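PDB 5BN1: acetyl xylan esterase from Geobacillus stearothermophilus, which removes acetyl side groups from the xylose backbone units of xylan and xylo-oligosaccharides, acting as a serine esterase of the GDSL family. Local coordinates for the interface of chains A and B. Residues are numbered along the deposited sequence; one frame, centred on the assembly and turned at random. Chains: chain A/B, Acetyl xylan esterase.

The interface of chains A and B. Residues chain A 95-96, 99, 191, 194; chain B 186, 190.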
# COMPACT_ATOMS: atom_id res chain seq x y z
N TRP A 95 2.20 26.75 21.45
CA TRP A 95 1.28 25.59 21.62
C TRP A 95 1.85 24.55 22.54
O TRP A 95 1.11 24.01 23.35
CB TRP A 95 0.97 25.00 20.26
CG TRP A 95 -0.31 24.22 20.15
CD1 TRP A 95 -1.32 24.12 21.05
CD2 TRP A 95 -0.82 23.68 18.91
NE1 TRP A 95 -2.39 23.40 20.51
CE2 TRP A 95 -2.10 23.14 19.19
CE3 TRP A 95 -0.25 23.52 17.67
CZ2 TRP A 95 -2.87 22.56 18.15
CZ3 TRP A 95 -0.98 22.89 16.68
CH2 TRP A 95 -2.28 22.43 16.96
N ARG A 96 3.12 24.23 22.40
CA ARG A 96 3.74 23.25 23.29
C ARG A 96 3.57 23.49 24.75
O ARG A 96 3.49 22.57 25.59
CB ARG A 96 5.18 22.96 22.90
CG ARG A 96 5.44 22.40 21.54
CD ARG A 96 4.89 21.00 21.29
NE ARG A 96 3.49 21.09 20.88
CZ ARG A 96 3.07 21.44 19.67
NH1 ARG A 96 1.74 21.50 19.42
NH2 ARG A 96 3.90 21.84 18.70
N ASP A 99 -0.15 22.24 25.14
CA ASP A 99 -0.48 20.82 24.81
C ASP A 99 0.42 19.84 25.47
O ASP A 99 -0.01 18.66 25.69
CB ASP A 99 -0.78 20.58 23.38
CG ASP A 99 0.39 20.49 22.46
OD1 ASP A 99 1.54 20.84 22.93
OD2 ASP A 99 0.27 20.03 21.30
N ASP A 191 -8.86 22.44 15.45
CA ASP A 191 -7.86 22.50 16.54
C ASP A 191 -7.41 23.97 16.74
O ASP A 191 -6.49 24.15 17.55
CB ASP A 191 -6.66 21.61 16.16
CG ASP A 191 -5.91 22.03 14.97
OD1 ASP A 191 -6.09 23.15 14.41
OD2 ASP A 191 -5.05 21.19 14.49
N HIS A 194 -4.86 24.71 12.42
CA HIS A 194 -4.75 24.27 11.07
C HIS A 194 -6.08 24.52 10.36
O HIS A 194 -7.05 23.78 10.63
CB HIS A 194 -4.46 22.79 11.03
CG HIS A 194 -3.13 22.45 11.64
ND1 HIS A 194 -3.00 21.95 12.87
CD2 HIS A 194 -1.87 22.64 11.15
CE1 HIS A 194 -1.73 21.71 13.12
NE2 HIS A 194 -1.02 22.19 12.13
N ALA B 186 -6.09 21.69 25.07
CA ALA B 186 -5.25 21.11 24.11
C ALA B 186 -4.37 19.97 24.60
O ALA B 186 -3.90 19.13 23.83
CB ALA B 186 -4.40 22.14 23.43
N TRP B 190 -6.72 18.35 21.06
CA TRP B 190 -6.56 19.49 20.13
C TRP B 190 -7.90 20.11 19.70
O TRP B 190 -8.04 21.36 19.61
CB TRP B 190 -5.73 19.19 18.94
CG TRP B 190 -4.21 19.22 19.14
CD1 TRP B 190 -3.51 19.39 20.30
CD2 TRP B 190 -3.27 19.04 18.09
NE1 TRP B 190 -2.17 19.39 19.98
CE2 TRP B 190 -2.00 19.24 18.64
CE3 TRP B 190 -3.40 18.90 16.69
CZ2 TRP B 190 -0.86 19.19 17.82
CZ3 TRP B 190 -2.26 18.85 15.91
CH2 TRP B 190 -1.02 18.94 16.51
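B:Trp190 lays one face of its indole against A:Trp95, with CZ2 of A:Trp95 over the centre of the B:Trp190 ring, 3.5 Å from its CE2. The six-membered rings are stacked, their centroids 4.1 Å apart and their planes 21° from parallel, while the two side chains cross at about a right angle. At the indole edge, NE1 of B:Trp190 donates to the carboxylate oxygen OD2 of A:Asp99 at 2.8 Å. That oxygen lies almost in the ring plane and offers its anti lone pair, and carboxylate and indole are nearly coplanar, so stack and hydrogen bond together fix the rotation of the ring. B:Ala186 fills in beside them, its CB 3.8 Å from NE1 of A:Trp95.

Farther along the indole, CE3 of B:Trp190 comes within 3.6 Å of OD2 of A:Asp191, whose carboxylate plane stands steeply to the ring, and CZ3 reaches CE1 of A:His194 at 4.0 Å.

In the second shell, A:Arg96 grips A:Asp99 side-on. NE binds OD1 through its syn lone pair, nearly straight at 169°, whereas NH1 reaches OD2 from above the carboxylate plane in a salt bridge. OD2 thus accepts from both A:Arg96 and B:Trp190. With CG of A:Trp95 anti to its backbone N (chi1 -156°), its indole extends beneath NH1, which lies over the same face as B:Trp190. An alanine in place of B:Trp190 would probably leave A:Asp99 OD2 without its partner from the other chain and open a gap against A:Trp95.

A:Asp191 and A:His194 belong to the catalytic triad: A:His194 ND1 donates to A:Asp191 OD2 at 2.7 Å, and its backbone N holds OD1. This two-fold interface of the homooctamer therefore packs a neighbour's tryptophan beside the charge relay, about 10 Å from the nucleophile A:Ser15, and may help shape the catalytic surroundings as well as join subunits.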